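Local atomic coordinates of sialidase domain-containing protein (PDB entry 5HX0), a protein that is of unknown function but has a sialidase-like beta-propeller fold and may bind or cleave glycans. Residues A225-L239 and Y251-N264. Sequence-based numbering, arbitrary orientation.
Sequences AATDRQSPNKTSNHL and YSAPVAVDEKVSFN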
# COMPACT_ATOMS: atom_id res chain seq x y z
N ALA A 225 6.75 -23.66 5.78
CA ALA A 225 5.95 -24.61 5.03
C ALA A 225 6.49 -24.70 3.62
O ALA A 225 7.05 -23.73 3.09
CB ALA A 225 4.47 -24.18 4.99
N ALA A 226 6.32 -25.87 2.99
CA ALA A 226 6.71 -26.01 1.60
C ALA A 226 5.75 -26.97 0.91
O ALA A 226 5.36 -27.99 1.50
CB ALA A 226 8.16 -26.51 1.46
N THR A 227 5.34 -26.62 -0.31
CA THR A 227 4.55 -27.52 -1.14
C THR A 227 5.51 -28.53 -1.75
O THR A 227 6.41 -28.15 -2.50
CB THR A 227 3.81 -26.77 -2.24
OG1 THR A 227 2.89 -25.84 -1.69
CG2 THR A 227 3.03 -27.75 -3.14
N ASP A 228 5.34 -29.81 -1.41
CA ASP A 228 6.23 -30.85 -1.90
C ASP A 228 5.56 -31.85 -2.82
O ASP A 228 6.22 -32.76 -3.32
CB ASP A 228 6.93 -31.58 -0.74
CG ASP A 228 5.97 -32.19 0.28
OD1 ASP A 228 4.76 -32.34 0.03
OD2 ASP A 228 6.49 -32.53 1.37
N ARG A 229 4.26 -31.70 -3.09
CA ARG A 229 3.56 -32.50 -4.08
C ARG A 229 2.46 -31.63 -4.66
O ARG A 229 1.85 -30.84 -3.94
CB ARG A 229 2.97 -33.79 -3.48
CG ARG A 229 2.11 -34.60 -4.45
CD ARG A 229 1.84 -35.98 -3.91
NE ARG A 229 0.82 -35.99 -2.86
CZ ARG A 229 0.72 -36.95 -1.94
NH1 ARG A 229 1.58 -37.96 -1.93
NH2 ARG A 229 -0.24 -36.90 -1.02
N GLN A 230 2.21 -31.78 -5.96
CA GLN A 230 1.27 -30.87 -6.60
C GLN A 230 -0.15 -31.43 -6.67
O GLN A 230 -1.11 -30.69 -6.44
CB GLN A 230 1.76 -30.53 -7.99
CG GLN A 230 0.93 -29.49 -8.69
CD GLN A 230 1.46 -29.17 -10.07
OE1 GLN A 230 2.52 -29.67 -10.47
NE2 GLN A 230 0.73 -28.35 -10.80
N SER A 231 -0.30 -32.71 -7.00
CA SER A 231 -1.63 -33.32 -7.07
C SER A 231 -1.64 -34.72 -6.47
O SER A 231 -1.01 -35.64 -7.00
CB SER A 231 -2.14 -33.37 -8.51
OG SER A 231 -2.18 -32.08 -9.08
N PRO A 232 -2.34 -34.89 -5.34
CA PRO A 232 -3.00 -33.77 -4.67
C PRO A 232 -1.98 -32.90 -3.90
O PRO A 232 -0.90 -33.39 -3.57
CB PRO A 232 -3.98 -34.46 -3.71
CG PRO A 232 -3.29 -35.74 -3.37
CD PRO A 232 -2.51 -36.16 -4.60
N ASN A 233 -2.33 -31.63 -3.68
CA ASN A 233 -1.46 -30.71 -2.95
C ASN A 233 -1.04 -31.31 -1.60
O ASN A 233 -1.87 -31.85 -0.87
CB ASN A 233 -2.19 -29.38 -2.75
CG ASN A 233 -1.36 -28.36 -2.01
OD1 ASN A 233 -1.34 -28.32 -0.77
ND2 ASN A 233 -0.67 -27.50 -2.76
N LYS A 234 0.25 -31.23 -1.29
CA LYS A 234 0.73 -31.60 0.03
C LYS A 234 1.82 -30.62 0.46
O LYS A 234 2.63 -30.18 -0.36
CB LYS A 234 1.28 -33.03 0.09
CG LYS A 234 1.43 -33.57 1.53
CD LYS A 234 1.85 -35.04 1.53
CE LYS A 234 3.19 -35.21 0.85
NZ LYS A 234 4.34 -34.74 1.71
N THR A 235 1.82 -30.28 1.75
CA THR A 235 2.87 -29.46 2.34
C THR A 235 3.54 -30.20 3.49
O THR A 235 2.94 -31.08 4.14
CB THR A 235 2.33 -28.10 2.85
OG1 THR A 235 1.32 -28.30 3.86
CG2 THR A 235 1.75 -27.26 1.71
N SER A 236 4.79 -29.83 3.73
CA SER A 236 5.57 -30.33 4.86
C SER A 236 6.27 -29.16 5.54
O SER A 236 6.37 -28.06 4.97
CB SER A 236 6.61 -31.38 4.39
OG SER A 236 7.41 -30.82 3.35
N ASN A 237 6.76 -29.39 6.76
CA ASN A 237 7.43 -28.37 7.55
C ASN A 237 8.92 -28.66 7.64
O ASN A 237 9.35 -29.82 7.68
CB ASN A 237 6.85 -28.29 8.98
CG ASN A 237 5.51 -27.57 9.04
OD1 ASN A 237 4.58 -28.04 9.68
ND2 ASN A 237 5.40 -26.42 8.35
N HIS A 238 9.69 -27.58 7.70
CA HIS A 238 11.14 -27.60 7.65
C HIS A 238 11.66 -26.48 8.54
O HIS A 238 11.06 -25.40 8.59
CB HIS A 238 11.62 -27.44 6.19
CG HIS A 238 10.99 -28.45 5.28
ND1 HIS A 238 11.54 -29.69 5.06
CD2 HIS A 238 9.80 -28.44 4.63
CE1 HIS A 238 10.74 -30.39 4.27
NE2 HIS A 238 9.68 -29.66 3.99
N LEU A 239 12.73 -26.75 9.27
CA LEU A 239 13.31 -25.75 10.17
C LEU A 239 14.38 -24.94 9.45
O LEU A 239 15.35 -25.50 8.92
CB LEU A 239 13.91 -26.43 11.40
CG LEU A 239 14.61 -25.51 12.41
CD1 LEU A 239 13.62 -24.54 13.05
CD2 LEU A 239 15.31 -26.33 13.48
N TYR A 251 18.79 -23.72 5.75
CA TYR A 251 18.01 -24.93 5.99
C TYR A 251 18.69 -25.81 7.04
O TYR A 251 19.87 -26.10 6.93
CB TYR A 251 17.85 -25.70 4.68
CG TYR A 251 16.93 -26.89 4.78
CD1 TYR A 251 17.41 -28.15 5.18
CD2 TYR A 251 15.58 -26.78 4.48
CE1 TYR A 251 16.57 -29.25 5.27
CE2 TYR A 251 14.73 -27.87 4.57
CZ TYR A 251 15.22 -29.09 4.97
OH TYR A 251 14.37 -30.17 5.07
N SER A 252 17.94 -26.23 8.05
CA SER A 252 18.49 -27.09 9.08
C SER A 252 18.02 -28.53 8.92
O SER A 252 18.84 -29.44 8.77
CB SER A 252 18.14 -26.57 10.48
OG SER A 252 18.74 -27.40 11.47
N ALA A 253 16.70 -28.78 8.93
CA ALA A 253 16.19 -30.16 8.93
C ALA A 253 14.70 -30.21 8.63
O ALA A 253 13.98 -29.25 8.93
CB ALA A 253 16.47 -30.81 10.29
N PRO A 254 14.19 -31.31 8.07
CA PRO A 254 12.73 -31.48 7.98
C PRO A 254 12.12 -31.64 9.36
O PRO A 254 12.70 -32.28 10.25
CB PRO A 254 12.57 -32.77 7.15
CG PRO A 254 13.93 -33.11 6.64
CD PRO A 254 14.92 -32.48 7.57
N VAL A 255 10.94 -31.05 9.54
CA VAL A 255 10.25 -31.05 10.84
C VAL A 255 9.10 -32.04 10.87
O VAL A 255 8.93 -32.77 11.85
CB VAL A 255 9.77 -29.62 11.18
CG1 VAL A 255 8.80 -29.65 12.37
CG2 VAL A 255 10.97 -28.70 11.45
N ALA A 256 8.26 -32.04 9.84
CA ALA A 256 7.13 -32.96 9.79
C ALA A 256 6.80 -33.20 8.32
O ALA A 256 6.54 -32.24 7.58
CB ALA A 256 5.90 -32.41 10.53
N VAL A 257 6.85 -34.46 7.91
CA VAL A 257 6.59 -34.88 6.53
C VAL A 257 5.80 -36.18 6.59
O VAL A 257 6.10 -37.07 7.39
CB VAL A 257 7.89 -35.09 5.72
CG1 VAL A 257 7.58 -35.31 4.25
CG2 VAL A 257 8.86 -33.93 5.90
N ASP A 258 4.78 -36.29 5.74
CA ASP A 258 4.00 -37.51 5.66
C ASP A 258 3.60 -37.74 4.21
O ASP A 258 3.49 -36.80 3.43
CB ASP A 258 2.74 -37.45 6.53
CG ASP A 258 2.06 -38.80 6.63
OD1 ASP A 258 2.66 -39.70 7.24
OD2 ASP A 258 0.95 -38.96 6.11
N GLU A 259 3.33 -39.01 3.87
CA GLU A 259 2.92 -39.33 2.51
C GLU A 259 1.54 -38.76 2.19
O GLU A 259 1.28 -38.42 1.03
CB GLU A 259 2.90 -40.84 2.28
CG GLU A 259 4.28 -41.47 2.14
CD GLU A 259 5.08 -40.85 1.01
OE1 GLU A 259 4.48 -40.51 -0.04
OE2 GLU A 259 6.31 -40.71 1.16
N LYS A 260 0.66 -38.66 3.18
CA LYS A 260 -0.69 -38.17 2.93
C LYS A 260 -1.03 -36.90 3.69
O LYS A 260 -1.67 -36.01 3.13
CB LYS A 260 -1.72 -39.25 3.28
CG LYS A 260 -1.72 -40.41 2.29
CD LYS A 260 -2.78 -41.44 2.61
CE LYS A 260 -2.56 -42.71 1.79
NZ LYS A 260 -1.20 -43.30 2.03
N VAL A 261 -0.65 -36.81 4.96
CA VAL A 261 -1.04 -35.68 5.80
C VAL A 261 -0.16 -34.47 5.46
O VAL A 261 1.06 -34.60 5.32
CB VAL A 261 -0.92 -36.07 7.28
CG1 VAL A 261 -1.24 -34.90 8.18
CG2 VAL A 261 -1.83 -37.28 7.60
N SER A 262 -0.79 -33.29 5.35
CA SER A 262 -0.06 -32.04 5.13
C SER A 262 0.22 -31.35 6.46
O SER A 262 -0.58 -31.42 7.40
CB SER A 262 -0.85 -31.06 4.24
OG SER A 262 -0.96 -31.48 2.89
N PHE A 263 1.36 -30.69 6.54
CA PHE A 263 1.72 -29.84 7.67
C PHE A 263 1.99 -28.46 7.09
O PHE A 263 2.73 -28.33 6.11
CB PHE A 263 2.95 -30.39 8.39
CG PHE A 263 2.77 -31.79 8.86
CD1 PHE A 263 2.12 -32.05 10.06
CD2 PHE A 263 3.20 -32.86 8.08
CE1 PHE A 263 1.92 -33.38 10.49
CE2 PHE A 263 3.01 -34.16 8.49
CZ PHE A 263 2.37 -34.42 9.70
N ASN A 264 1.35 -27.43 7.65
CA ASN A 264 1.54 -26.09 7.09
C ASN A 264 1.88 -25.10 8.20
O ASN A 264 3.06 -24.94 8.54
CB ASN A 264 0.32 -25.65 6.24
CG ASN A 264 -1.04 -26.00 6.87
OD1 ASN A 264 -1.37 -25.53 7.95
ND2 ASN A 264 -1.85 -26.78 6.15
O HOH W 1 -2.32 -29.32 1.78
O HOH W 2 3.55 -33.87 4.41
O HOH W 3 -1.16 -27.43 3.40
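Asn237 meets Val255, Ala256 and Asn264, Leu239 packs on Val255, and Lys234 reaches Asp258, joining strand 234-239 to the chain that follows it, first as the outer hairpin of one beta-propeller blade (strands 234-242 and 250-256), then as the passage to strand 262-270, which opens the next blade. In the hairpin, Val255 and Ala256 both stand opposite the single residue Asn237, a classic beta bulge. Asn237 N donates to Ala256 O, while Asn237 O accepts from both Val255 N (2.7 Å) and Ala256 N (3.3 Å), which approach from the same face of its carbonyl plane. Leu239, apolar and branched, packs its CB on Val255 CG2 at 3.7 Å and also touches Leu221 and Val223 of strand 220-229.

The amide of Asn237 bridges the two blades, its short side chain bringing one NH2 group to two backbone carbonyls. With CG turned beside the backbone N (chi1 -77°), ND2 gives a nearly straight bond (173°) to Asn264 O, 2.8 Å away and in the amide plane, and also binds Val224 O in its own blade. Its OD1, buried without a polar partner, lies against Phe263 CB.

Lys234 supplies a long chain that bends at chi3 and chi4 to carry its ammonium to the 257-261 loop. It pairs with Asp228 OD1 in a salt bridge, which probably offsets its charge, and NZ donates to Asp258 O at 2.8 Å, tilted 22° from that carbonyl's plane.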